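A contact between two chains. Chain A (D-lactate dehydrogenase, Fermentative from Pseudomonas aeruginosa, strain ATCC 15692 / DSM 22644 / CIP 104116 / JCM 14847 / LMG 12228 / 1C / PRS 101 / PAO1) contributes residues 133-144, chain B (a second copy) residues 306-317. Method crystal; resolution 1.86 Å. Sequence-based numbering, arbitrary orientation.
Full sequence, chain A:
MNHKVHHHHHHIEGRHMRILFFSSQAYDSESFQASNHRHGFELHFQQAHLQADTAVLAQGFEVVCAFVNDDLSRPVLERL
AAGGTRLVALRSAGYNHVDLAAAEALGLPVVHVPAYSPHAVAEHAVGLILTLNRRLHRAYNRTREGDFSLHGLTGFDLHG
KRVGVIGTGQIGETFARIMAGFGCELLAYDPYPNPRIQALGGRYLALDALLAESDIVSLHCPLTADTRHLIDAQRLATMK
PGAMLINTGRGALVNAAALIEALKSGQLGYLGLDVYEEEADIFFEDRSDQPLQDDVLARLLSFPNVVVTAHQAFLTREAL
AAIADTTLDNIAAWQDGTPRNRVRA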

# COMPACT_ATOMS: atom_id res chain seq x y z
N ASN A 133 -10.87 -11.14 -10.34
CA ASN A 133 -10.89 -12.62 -10.38
C ASN A 133 -9.59 -13.15 -9.81
O ASN A 133 -9.58 -13.98 -8.92
N ARG A 134 -8.49 -12.66 -10.37
CA ARG A 134 -7.20 -13.18 -9.98
C ARG A 134 -6.55 -12.41 -8.85
O ARG A 134 -5.41 -12.69 -8.47
N ARG A 135 -7.28 -11.45 -8.30
CA ARG A 135 -6.80 -10.67 -7.17
C ARG A 135 -5.45 -10.04 -7.43
O ARG A 135 -4.57 -10.02 -6.56
N LEU A 136 -5.30 -9.52 -8.63
CA LEU A 136 -4.02 -9.03 -9.06
C LEU A 136 -3.52 -7.76 -8.29
O LEU A 136 -2.33 -7.64 -8.05
N HIS A 137 -4.45 -6.95 -7.86
CA HIS A 137 -4.16 -5.79 -7.08
C HIS A 137 -3.62 -6.19 -5.72
O HIS A 137 -2.67 -5.64 -5.24
N ARG A 138 -4.23 -7.19 -5.13
CA ARG A 138 -3.78 -7.76 -3.84
C ARG A 138 -2.45 -8.47 -3.97
O ARG A 138 -1.54 -8.28 -3.14
N ALA A 139 -2.30 -9.26 -5.03
CA ALA A 139 -1.03 -9.90 -5.32
C ALA A 139 0.10 -8.94 -5.46
O ALA A 139 1.16 -9.14 -4.87
N TYR A 140 -0.09 -7.89 -6.24
CA TYR A 140 0.92 -6.88 -6.46
C TYR A 140 1.41 -6.35 -5.10
O TYR A 140 2.64 -6.21 -4.89
N ASN A 141 0.46 -5.97 -4.26
CA ASN A 141 0.83 -5.37 -2.96
C ASN A 141 1.55 -6.38 -2.03
O ASN A 141 2.46 -5.98 -1.29
N ARG A 142 1.25 -7.64 -2.14
CA ARG A 142 2.07 -8.66 -1.47
C ARG A 142 3.48 -8.78 -2.02
O ARG A 142 4.46 -8.72 -1.28
N THR A 143 3.59 -9.04 -3.30
CA THR A 143 4.87 -9.30 -3.85
C THR A 143 5.83 -8.15 -3.78
O THR A 143 7.02 -8.36 -3.56
N ARG A 144 5.32 -6.95 -3.91
CA ARG A 144 6.14 -5.77 -3.79
C ARG A 144 6.84 -5.72 -2.43
O ARG A 144 7.93 -5.16 -2.32
N VAL B 306 6.28 -2.81 -13.52
CA VAL B 306 6.48 -4.27 -13.32
C VAL B 306 5.48 -4.83 -12.34
O VAL B 306 5.26 -4.24 -11.30
N VAL B 307 4.86 -5.97 -12.70
CA VAL B 307 3.98 -6.72 -11.78
C VAL B 307 4.48 -8.16 -11.78
O VAL B 307 4.64 -8.74 -12.84
N VAL B 308 4.66 -8.66 -10.58
CA VAL B 308 5.13 -10.04 -10.34
C VAL B 308 4.08 -10.71 -9.50
O VAL B 308 3.67 -10.19 -8.48
N THR B 309 3.59 -11.88 -10.01
CA THR B 309 2.78 -12.78 -9.25
C THR B 309 3.60 -14.06 -9.00
O THR B 309 4.45 -14.40 -9.81
N ALA B 310 3.33 -14.70 -7.87
CA ALA B 310 4.24 -15.70 -7.33
C ALA B 310 3.85 -17.11 -7.77
O ALA B 310 3.34 -17.95 -6.99
N HIS B 311 3.99 -17.31 -9.07
CA HIS B 311 3.57 -18.52 -9.79
C HIS B 311 2.13 -18.91 -9.48
O HIS B 311 1.82 -19.98 -8.89
N GLN B 312 1.26 -17.95 -9.80
CA GLN B 312 -0.14 -17.90 -9.49
C GLN B 312 -1.01 -18.24 -10.69
O GLN B 312 -2.23 -18.33 -10.58
N ALA B 313 -0.42 -18.48 -11.81
CA ALA B 313 -1.17 -18.59 -13.07
C ALA B 313 -2.10 -19.80 -13.15
O ALA B 313 -3.12 -19.71 -13.80
N PHE B 314 -1.76 -20.86 -12.41
CA PHE B 314 -2.70 -22.00 -12.29
C PHE B 314 -3.59 -21.97 -11.08
O PHE B 314 -4.34 -22.92 -10.84
N LEU B 315 -3.59 -20.83 -10.36
CA LEU B 315 -4.33 -20.71 -9.12
C LEU B 315 -5.77 -20.28 -9.38
O LEU B 315 -6.20 -19.15 -9.01
N THR B 316 -6.54 -21.18 -9.99
CA THR B 316 -7.99 -21.09 -10.05
C THR B 316 -8.63 -22.36 -9.48
O THR B 316 -7.97 -23.40 -9.42
N ARG B 317 -9.88 -22.30 -9.12
CA ARG B 317 -10.51 -23.48 -8.56
C ARG B 317 -10.51 -24.67 -9.51
O ARG B 317 -10.19 -25.75 -9.13

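The three residues that cover the most surface are Arg134(A), Gln312(B) and Thr143(A), with 108, 60 and 55 Å² covered by the opposing stretch; the contact buries 530 Å² on both sides together. At one end Arg134(A) meets the turn of chain B; at the other, helix 136-144 crosses strand 306-308 nearly at right angles (92°, axes 8.0 Å apart at closest approach).

The CA-to-CB bond of Arg134(A) points sideways, yet its end comes nearer to chain B. Its chi1 to chi3 are all m (-51°, -56°, -71°), and this folded path delivers the guanidinium to the type I turn running from Gln312(B) to Leu315(B). There Arg134(A) NH2 donates to Ala313(B) O at 2.8 Å (N-H...O angle 157°) and to Gln312(B) O at 3.1 Å (137°). Both acceptors lie at the guanidinium edge, near its plane, as expected for N-H groups directed at carbonyls. Thr316(B), with chi1 p, lies instead over one face: its CG2 is 3.4 Å from Arg134(A) NH1. The remaining nitrogen, Arg134(A) NE, donates to water 1 at 2.8 Å; that water in turn donates to Leu315(B) O at 2.7 Å and accepts from Gln312(B) NE2 at 3.2 Å, so a single solvent molecule ties the arginine to two further points on chain B.

Gln312(B) points toward chain A and is extended through chi1 and chi2 (both t). Besides water 1, its NE2 reaches the backbone of the same arginine, donating to Arg134(A) O at 2.8 Å; the 127° angle makes this bond weak despite the short distance. The side chain and main chain of Arg134(A) therefore both engage Gln312(B), the former through the glutamine's backbone carbonyl and the latter through its amide. The other amide atom, Gln312(B) OE1, rests 3.4 Å from Ala139(A) CB, a methyl that points toward chain B and also meets Thr309(B) CG2 at 3.9 Å. Leu136(A), chi1 m and chi2 t, reaches the same threonine methyl, with its CD2 4.1 Å from Thr309(B) CG2.

One helical turn beyond Ala139(A), Thr143(A) points toward the strand. With chi1 p, its OG1 donates to Val308(B) O at 2.7 Å. The hydroxyl also accepts from water 2, 2.8 Å from Thr143(A) OG1, and this water accepts from Val308(B) N at 2.8 Å. The hydroxyl thus addresses both backbone polar groups of Val308(B), the carbonyl directly and the amide through solvent. Its methyl faces the neighbouring segment, with Thr143(A) CG2 4.4 Å from Ala310(B) CB.

Tyr140(A) completes the packing. Its chi1 is t, and although CA-to-CB runs sideways, the ring approaches the strand: Tyr140(A) CD1 lies 4.1 Å from Val307(B) CG2, an apolar contact, while Tyr140(A) CE1 is 3.7 Å from Val306(B) O, which sits at the ring edge, near its plane.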

# COMPACT_ATOMS: atom_id res chain seq x y z
CB ASN A 133 -11.07 -13.01 -11.83
CG ASN A 133 -11.12 -14.50 -12.07
OD1 ASN A 133 -10.59 -15.27 -11.32
ND2 ASN A 133 -11.77 -14.89 -13.15
CB ARG A 134 -6.27 -13.24 -11.20
CG ARG A 134 -6.86 -13.95 -12.41
CD ARG A 134 -7.32 -15.36 -12.06
NE ARG A 134 -6.18 -16.23 -11.83
CZ ARG A 134 -5.70 -17.10 -12.71
NH1 ARG A 134 -6.28 -17.23 -13.90
NH2 ARG A 134 -4.65 -17.85 -12.41
CB ARG A 135 -6.72 -11.54 -5.91
CG ARG A 135 -8.07 -11.79 -5.26
CD ARG A 135 -8.75 -12.99 -5.88
NE ARG A 135 -9.67 -13.61 -4.95
CZ ARG A 135 -10.76 -14.28 -5.32
NH1 ARG A 135 -11.05 -14.42 -6.60
NH2 ARG A 135 -11.55 -14.81 -4.40
CB LEU A 136 -4.02 -8.69 -10.55
CG LEU A 136 -4.28 -9.83 -11.53
CD1 LEU A 136 -4.32 -9.43 -12.98
CD2 LEU A 136 -3.32 -10.97 -11.27
CB HIS A 137 -5.38 -4.90 -7.02
CG HIS A 137 -6.60 -5.57 -6.49
ND1 HIS A 137 -7.28 -6.46 -7.18
CD2 HIS A 137 -7.26 -5.42 -5.31
CE1 HIS A 137 -8.30 -6.89 -6.46
NE2 HIS A 137 -8.28 -6.25 -5.31
CB ARG A 138 -4.84 -8.68 -3.27
CG ARG A 138 -6.22 -7.97 -3.05
CD ARG A 138 -7.17 -8.88 -2.22
NE ARG A 138 -6.60 -9.12 -0.90
CZ ARG A 138 -6.70 -10.23 -0.18
NH1 ARG A 138 -7.45 -11.27 -0.58
NH2 ARG A 138 -6.09 -10.29 1.00
CB ALA A 139 -1.14 -10.77 -6.57
CB TYR A 140 0.39 -5.71 -7.30
CG TYR A 140 1.28 -4.54 -7.40
CD1 TYR A 140 2.44 -4.57 -8.16
CD2 TYR A 140 1.00 -3.36 -6.71
CE1 TYR A 140 3.34 -3.50 -8.21
CE2 TYR A 140 1.81 -2.25 -6.84
CZ TYR A 140 3.00 -2.32 -7.60
OH TYR A 140 3.87 -1.22 -7.66
CB ASN A 141 -0.37 -4.77 -2.28
CG ASN A 141 -0.82 -3.47 -2.94
OD1 ASN A 141 -0.02 -2.69 -3.45
ND2 ASN A 141 -2.10 -3.20 -2.87
CB ARG A 142 1.38 -10.03 -1.53
CG ARG A 142 0.12 -10.12 -0.71
CD ARG A 142 -0.33 -11.59 -0.72
NE ARG A 142 -1.70 -11.68 -0.18
CZ ARG A 142 -2.40 -12.80 -0.06
NH1 ARG A 142 -1.90 -13.98 -0.49
NH2 ARG A 142 -3.63 -12.75 0.50
CB THR A 143 4.83 -9.89 -5.31
OG1 THR A 143 4.30 -8.95 -6.22
CG2 THR A 143 4.02 -11.17 -5.39
CB ARG A 144 5.25 -4.54 -3.90
CG ARG A 144 5.55 -3.65 -5.10
CD ARG A 144 5.04 -2.24 -4.86
NE ARG A 144 3.84 -2.20 -4.01
CZ ARG A 144 3.39 -1.12 -3.41
NH1 ARG A 144 4.02 0.04 -3.56
NH2 ARG A 144 2.30 -1.18 -2.66
CB VAL B 306 7.88 -4.56 -12.79
CG1 VAL B 306 8.07 -6.02 -12.45
CG2 VAL B 306 8.92 -4.08 -13.78
CB VAL B 307 2.50 -6.69 -12.29
CG1 VAL B 307 1.65 -7.62 -11.46
CG2 VAL B 307 1.96 -5.24 -12.20
CB VAL B 308 6.44 -10.08 -9.58
CG1 VAL B 308 6.84 -11.56 -9.27
CG2 VAL B 308 7.51 -9.36 -10.36
CB THR B 309 1.41 -13.07 -9.96
OG1 THR B 309 1.60 -13.48 -11.29
CG2 THR B 309 0.52 -11.76 -9.98
CB ALA B 310 4.39 -15.55 -5.82
CB HIS B 311 4.52 -19.67 -9.56
CG HIS B 311 4.46 -20.69 -10.66
ND1 HIS B 311 5.56 -21.40 -11.07
CD2 HIS B 311 3.45 -21.03 -11.51
CE1 HIS B 311 5.24 -22.13 -12.14
NE2 HIS B 311 3.96 -21.94 -12.41
CB GLN B 312 -0.42 -16.44 -9.01
CG GLN B 312 -1.69 -16.23 -8.28
CD GLN B 312 -2.02 -14.78 -8.02
OE1 GLN B 312 -1.18 -14.00 -7.57
NE2 GLN B 312 -3.27 -14.44 -8.24
CB ALA B 313 -0.23 -18.62 -14.28
CB PHE B 314 -1.94 -23.34 -12.37
CG PHE B 314 -0.96 -23.58 -11.25
CD1 PHE B 314 -1.41 -24.03 -10.02
CD2 PHE B 314 0.39 -23.41 -11.44
CE1 PHE B 314 -0.55 -24.25 -8.99
CE2 PHE B 314 1.28 -23.70 -10.43
CZ PHE B 314 0.80 -24.12 -9.21
CB LEU B 315 -3.64 -19.75 -8.11
CG LEU B 315 -4.02 -19.93 -6.63
CD1 LEU B 315 -3.36 -21.17 -6.01
CD2 LEU B 315 -3.71 -18.71 -5.80
CB THR B 316 -8.52 -20.95 -11.46
OG1 THR B 316 -8.24 -22.12 -12.23
CG2 THR B 316 -7.90 -19.72 -12.18
CB ARG B 317 -11.85 -23.15 -7.95
CG ARG B 317 -11.63 -22.77 -6.49
CD ARG B 317 -12.65 -21.86 -5.87
NE ARG B 317 -12.12 -21.03 -4.79
CZ ARG B 317 -11.34 -21.44 -3.80
NH1 ARG B 317 -10.96 -22.69 -3.70
NH2 ARG B 317 -10.95 -20.58 -2.88
O HOH W 1 -5.56 -16.48 -9.07
O HOH W 2 4.79 -7.10 -8.20